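Local coordinates for cerato-platanin-like protein (Moniliophthora perniciosa, PDB 3SUM), which is of unknown function but belongs to the cerato-platanins, small secreted fungal proteins that probably act at the fungal cell wall or on the host plant, at residues D8-N13 with S19-S24; T39-G42 with N46-H49; G42-L45 with H49-A52; S62-R67 with N85-G90. One frame throughout, in Å; residues are numbered along the deposited sequence.

From the N terminus, contact 1 closes the short loop that leads from strand 4-7 towards helix 24-28, packing 8-13 on 19-24. Contacts 2 and 3 follow in the run between that helix and strand 50-52; they cross, sharing Gly-42 and His-49, and their centres lie about 4 Å apart. Leu-41 of contact 2 packs on Phe-21 of contact 1, and Phe-11 of contact 1 meets Ala-52 of contact 3. Contact 4 comes last and spans the barrel interior between strands 63-68 and 86-89. Strand 86-89 neighbours strand 50-52 in the sheet, which joins contact 3 to contact 4, whereas contact 2 does not touch contact 4.

Contact 1 (D8-N13 with S19-S24); sequences DDKFQN and SEFKCS
Glu-20 meets Lys-10 through its backbone: Lys-10 NZ donates to Glu-20 O at 2.9 Å, coming in 27° out of the carbonyl plane. Lysine suits this place because its chain, extended with CG anti to the backbone N (chi1 -178°), is long enough to span the gap between the two loops. The same ammonium forms a salt bridge with Asp-79, pairing the charge with a carboxylate. At its own base Lys-10 is held by an Asx turn: its N donates to Asp-8 OD1 at 2.8 Å, from well above the carboxylate plane (49°). Phe-21 comes next, and its ring receives the aliphatic part of that lysine, with Lys-10 CE 3.5 Å from Phe-21 CE1. Phe-11 approaches the edge of the Phe-21 ring, near its plane, and Phe-11 CD1 lies 3.9 Å from Phe-21 CE1. The lysine chain thus runs alongside two buried phenylalanines, its CB over a face of Phe-11 and its CE set obliquely against Phe-21. Further on, Cys-23 is disulfide-bonded to Cys-60 and occupies the N-cap position of helix 24-28. The contact lies beside strands 71-79 and 86-89: Phe-11 packs on Val-78 and Val-88, and Phe-21 touches Asp-79.

Contact 2 (T39-G42 with N46-H49); sequences TKLG and NFPH
The long connection between helix 24-28 and strand 50-52 folds back on itself here, bringing a short 3-10 turn at Leu-41 and Gly-42 against the ring of Phe-47. The bare CA-H group of Gly-42 sits over one face of that ring, its CA 3.7 Å from the centroid and 13° off the normal, a CH-pi contact; glycine leaves the backbone slim at this point. Pro-48 CB covers the opposite face, so the phenyl group lies between the glycine backbone and the pyrrolidine of the next residue. The peptide bond before Pro-48 is cis, and His-49 N donates to Asn-46 O at 2.7 Å, which makes Asn-46 to His-49 a type VI beta turn, of the VIa kind. With CG anti to its backbone N (chi1 172°), Phe-47 directs its ring towards the 3-10 turn. Leu-41 meets it at about a right angle: its CD2 lies in the ring plane at the edge, 4.0 Å from Phe-47 CE1. The same CD2 methyl also touches Phe-21, so it sits between two rings. Nearby, Asn-46 ND2 bonds to Phe-74 O and Thr-76 OG1, fixing the bend to strand 71-79. The arrangement is that of a type VIa turn, its proline ring stacked on the preceding aromatic ring, in the connection beside the double-psi beta barrel.

Contact 3 (G42-L45 with H49-A52); sequences GEVL and HFVA
The two backbones stay well apart, with the nearest CA atoms, those of Leu-45 and His-49, separated by 9.1 Å, so side chains and one carbonyl make the contact. The segment 42-45 leaves a 3-10 turn as an irregular chain, whereas 49-52 enters strand 50-52 of the double-psi beta barrel. Phe-50 bridges the gap from the strand. Its CG is anti to the carbonyl carbon and beside the backbone N (chi1 -77°), which sends the ring across to the connection preceding the strand. Val-44 answers it from the other segment: Val-44 CG1 and Phe-50 CZ are 3.6 Å apart, and Val-44 CB is equally close to the same ring carbon. The beta-branched valine offers a compact surface to the far end of the ring, and both residues are buried. Phenylalanine suits the strand position because a flat apolar side chain can reach from the strand to this connection and also pack on Thr-76 and Val-78. The strand itself is paired on both sides: Phe-50 bonds through its backbone to Gly-90 beside strand 86-89, and Val-51 to Thr-76 on strand 71-79. Leu-45 meets the ring with its backbone, its CB pointing away; Leu-45 O lies in the Phe-50 ring plane, 3.3 Å from Phe-50 CE1, against the weakly positive C-H edge, consistent with a weak C-H...O contact.

Contact 4 (S62-R67 with N85-G90); sequences SCWKLR and NLFVGG
Trp-64, Leu-66 and Phe-87 all hold CG anti to the carbonyl carbon and beside the backbone N (chi1 -76° in Trp-64), and these rotamers bring the three groups together between the strands. Phe-87 turns an edge to the indole: its CZ lies 3.6 Å above the indole plane, nearer the periphery of the ring system than its middle, and 3.9 Å from Trp-64 CE3. The pair is an offset edge-to-face arrangement, with the phenyl centroid 5.8 Å from that of the five-membered ring and the planes at 61°. Strands 63-68 and 86-89 are not neighbours in the sheet, so these side chains meet across the interior of the double-psi beta barrel, where large apolar residues fill the core. Leucine supplies a slim methyl: Leu-66 CD2 sits over one phenyl face, in CH-pi contact, 3.6 Å from Phe-87 CE2. Tryptophan combines a broad apolar surface with one polar N-H, satisfied locally: Trp-64 NE1 donates to Ser-62 OG at 2.9 Å, the oxygen lying in the indole plane, though the bond is bent (144°). Ser-62 OG is in turn bonded to Glu-59 O, which helps fix the indole rotation. Trp-3 stacks with Phe-87, and Ile-5 of strand 4-7 packs on both Phe-87 and Leu-66.

Contact 1 (D8-N13 with S19-S24)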
loop_
_atom_site.group_PDB
_atom_site.type_symbol
_atom_site.label_atom_id
_atom_site.label_comp_id
_atom_site.label_asym_id
_atom_site.label_seq_id
_atom_site.Cartn_x
_atom_site.Cartn_y
_atom_site.Cartn_z
ATOM N N ASP A 8 -3.315 0.032 10.172
ATOM C CA ASP A 8 -2.894 1.222 10.915
ATOM C C ASP A 8 -3.500 2.391 10.170
ATOM O O ASP A 8 -3.269 2.596 8.978
ATOM C CB ASP A 8 -1.344 1.350 10.898
ATOM C CG ASP A 8 -0.781 2.494 11.760
ATOM O OD1 ASP A 8 -1.438 3.470 12.051
ATOM O OD2 ASP A 8 0.444 2.462 12.026
ATOM N N ASP A 9 -4.172 3.227 10.947
ATOM C CA ASP A 9 -4.811 4.429 10.495
ATOM C C ASP A 9 -3.851 5.393 9.849
ATOM O O ASP A 9 -4.246 6.150 8.957
ATOM C CB ASP A 9 -5.427 5.100 11.739
ATOM C CG ASP A 9 -6.226 6.358 11.396
ATOM O OD1 ASP A 9 -7.385 6.169 10.948
ATOM O OD2 ASP A 9 -5.699 7.485 11.606
ATOM N N LYS A 10 -2.558 5.345 10.233
ATOM C CA LYS A 10 -1.572 6.243 9.625
ATOM C C LYS A 10 -1.669 6.295 8.097
ATOM O O LYS A 10 -1.544 7.331 7.456
ATOM C CB LYS A 10 -0.117 5.771 9.982
ATOM C CG LYS A 10 0.928 6.719 9.416
ATOM C CD LYS A 10 2.373 6.261 9.892
ATOM C CE LYS A 10 3.494 7.191 9.412
ATOM N NZ LYS A 10 4.961 6.639 9.642
ATOM N N PHE A 11 -1.809 5.123 7.489
ATOM C CA PHE A 11 -1.733 5.013 6.027
ATOM C C PHE A 11 -3.017 5.424 5.310
ATOM O O PHE A 11 -3.087 5.373 4.091
ATOM C CB PHE A 11 -1.292 3.607 5.718
ATOM C CG PHE A 11 -0.024 3.319 6.426
ATOM C CD1 PHE A 11 1.117 4.064 6.118
ATOM C CD2 PHE A 11 0.029 2.367 7.437
ATOM C CE1 PHE A 11 2.342 3.852 6.847
ATOM C CE2 PHE A 11 1.214 2.138 8.157
ATOM C CZ PHE A 11 2.394 2.871 7.848
ATOM N N GLN A 12 -4.001 5.861 6.068
ATOM C CA GLN A 12 -5.120 6.511 5.367
ATOM C C GLN A 12 -5.387 7.869 5.974
ATOM O O GLN A 12 -6.517 8.426 5.858
ATOM C CB GLN A 12 -6.385 5.640 5.357
ATOM C CG GLN A 12 -6.946 5.273 6.680
ATOM C CD GLN A 12 -8.146 4.427 6.515
ATOM O OE1 GLN A 12 -8.154 3.518 5.682
ATOM N NE2 GLN A 12 -9.235 4.768 7.246
ATOM N N ASN A 13 -4.349 8.390 6.594
ATOM C CA ASN A 13 -4.426 9.747 7.145
ATOM C C ASN A 13 -3.959 10.737 6.122
ATOM O O ASN A 13 -2.770 11.013 6.031
ATOM C CB ASN A 13 -3.622 9.850 8.433
ATOM C CG ASN A 13 -3.841 11.197 9.151
ATOM O OD1 ASN A 13 -4.307 12.187 8.547
ATOM N ND2 ASN A 13 -3.519 11.231 10.452
ATOM N N SER A 19 6.603 13.800 4.955
ATOM C CA SER A 19 7.861 13.711 5.722
ATOM C C SER A 19 7.747 12.660 6.818
ATOM O O SER A 19 8.752 12.145 7.321
ATOM C CB SER A 19 8.170 15.062 6.341
ATOM O OG SER A 19 7.338 15.222 7.511
ATOM N N GLU A 20 6.518 12.319 7.204
ATOM C CA GLU A 20 6.303 11.381 8.260
ATOM C C GLU A 20 6.483 9.902 7.882
ATOM O O GLU A 20 6.353 9.040 8.734
ATOM C CB GLU A 20 4.892 11.564 8.819
ATOM C CG GLU A 20 4.657 12.958 9.401
ATOM C CD GLU A 20 5.129 13.058 10.852
ATOM O OE1 GLU A 20 5.548 12.031 11.466
ATOM O OE2 GLU A 20 5.103 14.170 11.392
ATOM N N PHE A 21 6.894 9.636 6.648
ATOM C CA PHE A 21 6.945 8.290 6.089
ATOM C C PHE A 21 8.345 8.089 5.611
ATOM O O PHE A 21 8.963 9.014 5.091
ATOM C CB PHE A 21 6.009 8.245 4.871
ATOM C CG PHE A 21 4.586 8.494 5.252
ATOM C CD1 PHE A 21 3.785 7.457 5.674
ATOM C CD2 PHE A 21 4.106 9.808 5.342
ATOM C CE1 PHE A 21 2.489 7.686 6.111
ATOM C CE2 PHE A 21 2.793 10.049 5.771
ATOM C CZ PHE A 21 1.988 9.018 6.177
ATOM N N LYS A 22 8.834 6.881 5.748
ATOM C CA LYS A 22 10.239 6.658 5.421
ATOM C C LYS A 22 10.457 6.588 3.953
ATOM O O LYS A 22 11.596 6.412 3.535
ATOM C CB LYS A 22 10.667 5.366 6.120
ATOM C CG LYS A 22 10.833 5.671 7.649
ATOM C CD LYS A 22 11.125 4.415 8.457
ATOM C CE LYS A 22 11.644 4.836 9.875
ATOM N NZ LYS A 22 11.582 3.654 10.768
ATOM N N CYS A 23 9.394 6.702 3.145
ATOM C CA CYS A 23 9.547 6.782 1.703
ATOM C C CYS A 23 9.329 8.218 1.200
ATOM O O CYS A 23 8.923 8.409 0.090
ATOM C CB CYS A 23 8.565 5.832 0.991
ATOM S SG CYS A 23 8.973 4.116 1.326
ATOM N N SER A 24 9.519 9.206 2.058
ATOM C CA SER A 24 9.143 10.605 1.740
ATOM C C SER A 24 9.715 11.081 0.391
ATOM O O SER A 24 9.055 11.808 -0.366
ATOM C CB SER A 24 9.514 11.498 2.952
ATOM O OG SER A 24 10.905 11.413 3.196
#

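Contact 2 (T39-G42 with N46-H49)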
loop_
_atom_site.group_PDB
_atom_site.type_symbol
_atom_site.label_atom_id
_atom_site.label_comp_id
_atom_site.label_asym_id
_atom_site.label_seq_id
_atom_site.Cartn_x
_atom_site.Cartn_y
_atom_site.Cartn_z
ATOM N N THR A 39 2.451 17.373 -0.723
ATOM C CA THR A 39 2.995 17.704 0.605
ATOM C C THR A 39 2.394 16.761 1.650
ATOM O O THR A 39 2.926 16.605 2.754
ATOM C CB THR A 39 2.681 19.146 1.027
ATOM O OG1 THR A 39 1.245 19.349 1.002
ATOM C CG2 THR A 39 3.414 20.180 0.079
ATOM N N LYS A 40 1.262 16.152 1.308
ATOM C CA LYS A 40 0.536 15.310 2.259
ATOM C C LYS A 40 0.237 13.956 1.661
ATOM O O LYS A 40 0.152 13.820 0.413
ATOM C CB LYS A 40 -0.793 16.011 2.589
ATOM C CG LYS A 40 -0.500 17.163 3.590
ATOM C CD LYS A 40 -1.630 18.126 3.561
ATOM C CE LYS A 40 -1.256 19.257 4.514
ATOM N NZ LYS A 40 -1.486 18.726 5.902
ATOM N N LEU A 41 0.022 12.975 2.539
ATOM C CA LEU A 41 -0.170 11.602 2.078
ATOM C C LEU A 41 -1.394 11.524 1.195
ATOM O O LEU A 41 -1.433 10.731 0.266
ATOM C CB LEU A 41 -0.388 10.654 3.289
ATOM C CG LEU A 41 -0.395 9.184 2.905
ATOM C CD1 LEU A 41 1.038 8.780 2.585
ATOM C CD2 LEU A 41 -0.944 8.443 4.177
ATOM N N GLY A 42 -2.401 12.333 1.504
ATOM C CA GLY A 42 -3.687 12.297 0.764
ATOM C C GLY A 42 -3.553 12.652 -0.713
ATOM O O GLY A 42 -4.432 12.362 -1.502
ATOM N N ASN A 46 -2.810 6.758 -5.627
ATOM C CA ASN A 46 -3.291 5.532 -5.031
ATOM C C ASN A 46 -3.645 5.583 -3.558
ATOM O O ASN A 46 -3.913 4.556 -2.977
ATOM C CB ASN A 46 -2.251 4.353 -5.232
ATOM C CG ASN A 46 -2.898 2.993 -5.229
ATOM O OD1 ASN A 46 -4.099 2.838 -5.656
ATOM N ND2 ASN A 46 -2.168 1.991 -4.716
ATOM N N PHE A 47 -3.684 6.766 -2.966
ATOM C CA PHE A 47 -4.101 6.941 -1.639
ATOM C C PHE A 47 -5.582 6.483 -1.618
ATOM O O PHE A 47 -6.315 6.867 -2.486
ATOM C CB PHE A 47 -4.079 8.458 -1.287
ATOM C CG PHE A 47 -4.706 8.756 0.077
ATOM C CD1 PHE A 47 -3.970 8.603 1.238
ATOM C CD2 PHE A 47 -6.056 9.052 0.182
ATOM C CE1 PHE A 47 -4.539 8.877 2.493
ATOM C CE2 PHE A 47 -6.630 9.306 1.376
ATOM C CZ PHE A 47 -5.906 9.218 2.552
ATOM N N PRO A 48 -5.987 5.702 -0.647
ATOM C CA PRO A 48 -5.235 5.297 0.538
ATOM C C PRO A 48 -4.927 3.801 0.509
ATOM O O PRO A 48 -4.976 3.116 1.536
ATOM C CB PRO A 48 -6.205 5.650 1.640
ATOM C CG PRO A 48 -7.584 5.146 1.068
ATOM C CD PRO A 48 -7.463 5.485 -0.444
ATOM N N HIS A 49 -4.560 3.281 -0.660
ATOM C CA HIS A 49 -4.199 1.877 -0.724
ATOM C C HIS A 49 -2.704 1.803 -0.528
ATOM O O HIS A 49 -2.001 1.507 -1.460
ATOM C CB HIS A 49 -4.617 1.357 -2.113
ATOM C CG HIS A 49 -6.033 0.897 -2.074
ATOM N ND1 HIS A 49 -6.533 -0.119 -2.866
ATOM C CD2 HIS A 49 -7.033 1.240 -1.219
ATOM C CE1 HIS A 49 -7.791 -0.361 -2.527
ATOM N NE2 HIS A 49 -8.130 0.460 -1.545
#

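Contact 3 (G42-L45 with H49-A52)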
loop_
_atom_site.group_PDB
_atom_site.type_symbol
_atom_site.label_atom_id
_atom_site.label_comp_id
_atom_site.label_asym_id
_atom_site.label_seq_id
_atom_site.Cartn_x
_atom_site.Cartn_y
_atom_site.Cartn_z
ATOM N N GLY A 42 -2.401 12.333 1.504
ATOM C CA GLY A 42 -3.687 12.297 0.764
ATOM C C GLY A 42 -3.553 12.652 -0.713
ATOM O O GLY A 42 -4.432 12.362 -1.502
ATOM N N GLU A 43 -2.469 13.317 -1.078
ATOM C CA GLU A 43 -2.275 13.750 -2.458
ATOM C C GLU A 43 -1.524 12.758 -3.294
ATOM O O GLU A 43 -1.349 12.943 -4.490
ATOM C CB GLU A 43 -1.538 15.082 -2.513
ATOM C CG GLU A 43 -2.230 16.179 -1.702
ATOM C CD GLU A 43 -1.289 17.363 -1.478
ATOM O OE1 GLU A 43 -0.116 17.177 -1.094
ATOM O OE2 GLU A 43 -1.747 18.474 -1.677
ATOM N N VAL A 44 -0.988 11.721 -2.648
ATOM C CA VAL A 44 -0.132 10.809 -3.385
ATOM C C VAL A 44 -1.001 9.858 -4.193
ATOM O O VAL A 44 -2.043 9.375 -3.718
ATOM C CB VAL A 44 0.742 10.005 -2.359
ATOM C CG1 VAL A 44 1.580 8.967 -3.097
ATOM C CG2 VAL A 44 1.631 10.943 -1.557
ATOM N N LEU A 45 -0.609 9.580 -5.407
ATOM C CA LEU A 45 -1.303 8.562 -6.208
ATOM C C LEU A 45 -1.572 7.249 -5.512
ATOM O O LEU A 45 -0.668 6.692 -4.853
ATOM C CB LEU A 45 -0.473 8.282 -7.475
ATOM C CG LEU A 45 -0.362 9.443 -8.451
ATOM C CD1 LEU A 45 0.734 9.188 -9.426
ATOM C CD2 LEU A 45 -1.744 9.568 -9.273
ATOM N N HIS A 49 -4.560 3.281 -0.660
ATOM C CA HIS A 49 -4.199 1.877 -0.724
ATOM C C HIS A 49 -2.704 1.803 -0.528
ATOM O O HIS A 49 -2.001 1.507 -1.460
ATOM C CB HIS A 49 -4.617 1.357 -2.113
ATOM C CG HIS A 49 -6.033 0.897 -2.074
ATOM N ND1 HIS A 49 -6.533 -0.119 -2.866
ATOM C CD2 HIS A 49 -7.033 1.240 -1.219
ATOM C CE1 HIS A 49 -7.791 -0.361 -2.527
ATOM N NE2 HIS A 49 -8.130 0.460 -1.545
ATOM N N PHE A 50 -2.302 2.139 0.693
ATOM C CA PHE A 50 -0.914 2.370 1.023
ATOM C C PHE A 50 -0.469 1.416 2.109
ATOM O O PHE A 50 -1.214 1.096 2.985
ATOM C CB PHE A 50 -0.759 3.789 1.571
ATOM C CG PHE A 50 -0.781 4.860 0.526
ATOM C CD1 PHE A 50 -0.682 4.540 -0.819
ATOM C CD2 PHE A 50 -0.915 6.189 0.899
ATOM C CE1 PHE A 50 -0.696 5.568 -1.801
ATOM C CE2 PHE A 50 -0.918 7.229 -0.049
ATOM C CZ PHE A 50 -0.781 6.903 -1.404
ATOM N N VAL A 51 0.821 1.027 2.067
ATOM C CA VAL A 51 1.316 0.140 3.046
ATOM C C VAL A 51 2.723 0.562 3.437
ATOM O O VAL A 51 3.426 1.223 2.685
ATOM C CB VAL A 51 1.444 -1.349 2.544
ATOM C CG1 VAL A 51 0.041 -2.017 2.291
ATOM C CG2 VAL A 51 2.283 -1.410 1.259
ATOM N N ALA A 52 3.071 0.225 4.663
ATOM C CA ALA A 52 4.500 0.182 5.036
ATOM C C ALA A 52 4.964 -1.194 4.748
ATOM O O ALA A 52 4.231 -2.135 4.924
ATOM C CB ALA A 52 4.643 0.470 6.552
#

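Contact 4 (S62-R67 with N85-G90)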
loop_
_atom_site.group_PDB
_atom_site.type_symbol
_atom_site.label_atom_id
_atom_site.label_comp_id
_atom_site.label_asym_id
_atom_site.label_seq_id
_atom_site.Cartn_x
_atom_site.Cartn_y
_atom_site.Cartn_z
ATOM N N SER A 62 6.954 1.272 -4.603
ATOM C CA SER A 62 6.610 0.161 -5.507
ATOM C C SER A 62 5.151 -0.208 -5.337
ATOM O O SER A 62 4.522 0.116 -4.335
ATOM C CB SER A 62 7.457 -1.095 -5.296
ATOM O OG SER A 62 7.486 -1.450 -3.920
ATOM N N CYS A 63 4.682 -0.983 -6.285
ATOM C CA CYS A 63 3.236 -1.344 -6.326
ATOM C C CYS A 63 3.164 -2.805 -6.143
ATOM O O CYS A 63 3.863 -3.540 -6.856
ATOM C CB CYS A 63 2.747 -0.973 -7.679
ATOM S SG CYS A 63 0.947 -1.253 -7.798
ATOM N N TRP A 64 2.305 -3.284 -5.233
ATOM C CA TRP A 64 2.253 -4.710 -4.917
ATOM C C TRP A 64 0.827 -5.198 -4.987
ATOM O O TRP A 64 -0.074 -4.520 -4.563
ATOM C CB TRP A 64 2.769 -4.989 -3.501
ATOM C CG TRP A 64 4.246 -4.904 -3.494
ATOM C CD1 TRP A 64 4.964 -3.805 -3.676
ATOM C CD2 TRP A 64 5.163 -5.985 -3.313
ATOM N NE1 TRP A 64 6.289 -4.110 -3.650
ATOM C CE2 TRP A 64 6.440 -5.454 -3.450
ATOM C CE3 TRP A 64 5.008 -7.361 -3.031
ATOM C CZ2 TRP A 64 7.624 -6.228 -3.311
ATOM C CZ3 TRP A 64 6.203 -8.164 -2.907
ATOM C CH2 TRP A 64 7.489 -7.577 -3.030
ATOM N N LYS A 65 0.647 -6.358 -5.583
ATOM C CA LYS A 65 -0.663 -6.943 -5.572
ATOM C C LYS A 65 -0.753 -7.889 -4.391
ATOM O O LYS A 65 0.075 -8.802 -4.245
ATOM C CB LYS A 65 -0.856 -7.757 -6.861
ATOM C CG LYS A 65 -2.336 -8.215 -6.864
ATOM C CD LYS A 65 -2.663 -8.971 -8.147
ATOM C CE LYS A 65 -2.616 -10.464 -7.949
ATOM N NZ LYS A 65 -3.302 -11.142 -9.123
ATOM N N LEU A 66 -1.768 -7.732 -3.544
ATOM C CA LEU A 66 -1.883 -8.568 -2.364
ATOM C C LEU A 66 -3.132 -9.428 -2.574
ATOM O O LEU A 66 -4.130 -8.936 -3.146
ATOM C CB LEU A 66 -2.133 -7.717 -1.106
ATOM C CG LEU A 66 -1.196 -6.541 -0.819
ATOM C CD1 LEU A 66 -1.489 -5.872 0.514
ATOM C CD2 LEU A 66 0.288 -7.091 -0.923
ATOM N N ARG A 67 -3.085 -10.682 -2.139
ATOM C CA ARG A 67 -4.318 -11.507 -2.173
ATOM C C ARG A 67 -4.621 -12.034 -0.781
ATOM O O ARG A 67 -3.710 -12.453 -0.034
ATOM C CB ARG A 67 -4.163 -12.745 -3.091
ATOM C CG ARG A 67 -4.043 -12.458 -4.595
ATOM C CD ARG A 67 -4.001 -13.848 -5.362
ATOM N NE ARG A 67 -4.219 -13.752 -6.816
ATOM C CZ ARG A 67 -5.414 -13.641 -7.421
ATOM N NH1 ARG A 67 -6.539 -13.559 -6.716
ATOM N NH2 ARG A 67 -5.499 -13.619 -8.752
ATOM N N ASN A 85 8.532 -9.654 5.709
ATOM C CA ASN A 85 7.280 -10.220 5.270
ATOM C C ASN A 85 6.066 -9.582 5.909
ATOM O O ASN A 85 5.001 -10.204 5.951
ATOM C CB ASN A 85 7.279 -11.723 5.547
ATOM C CG ASN A 85 8.436 -12.430 4.826
ATOM O OD1 ASN A 85 8.723 -12.134 3.675
ATOM N ND2 ASN A 85 9.047 -13.369 5.489
ATOM N N LEU A 86 6.191 -8.337 6.319
ATOM C CA LEU A 86 5.067 -7.673 6.946
ATOM C C LEU A 86 4.632 -6.441 6.108
ATOM O O LEU A 86 5.448 -5.599 5.779
ATOM C CB LEU A 86 5.431 -7.191 8.353
ATOM C CG LEU A 86 4.326 -6.336 9.032
ATOM C CD1 LEU A 86 2.951 -7.067 9.245
ATOM C CD2 LEU A 86 4.796 -5.802 10.432
ATOM N N PHE A 87 3.345 -6.363 5.746
ATOM C CA PHE A 87 2.776 -5.117 5.291
ATOM C C PHE A 87 1.930 -4.525 6.409
ATOM O O PHE A 87 1.249 -5.267 7.152
ATOM C CB PHE A 87 1.820 -5.390 4.131
ATOM C CG PHE A 87 2.497 -5.769 2.881
ATOM C CD1 PHE A 87 3.184 -4.817 2.130
ATOM C CD2 PHE A 87 2.449 -7.079 2.444
ATOM C CE1 PHE A 87 3.815 -5.174 0.959
ATOM C CE2 PHE A 87 3.062 -7.451 1.272
ATOM C CZ PHE A 87 3.755 -6.528 0.538
ATOM N N VAL A 88 1.932 -3.197 6.510
ATOM C CA VAL A 88 0.987 -2.554 7.391
ATOM C C VAL A 88 0.187 -1.637 6.503
ATOM O O VAL A 88 0.731 -0.696 5.952
ATOM C CB VAL A 88 1.624 -1.775 8.530
ATOM C CG1 VAL A 88 0.450 -1.125 9.401
ATOM C CG2 VAL A 88 2.448 -2.766 9.414
ATOM N N GLY A 89 -1.121 -1.839 6.417
ATOM C CA GLY A 89 -1.828 -1.050 5.433
ATOM C C GLY A 89 -2.882 -0.169 6.100
ATOM O O GLY A 89 -3.219 -0.302 7.273
ATOM N N GLY A 90 -3.408 0.742 5.324
ATOM C CA GLY A 90 -4.479 1.601 5.779
ATOM C C GLY A 90 -5.630 0.759 6.198
ATOM O O GLY A 90 -5.870 -0.292 5.650
#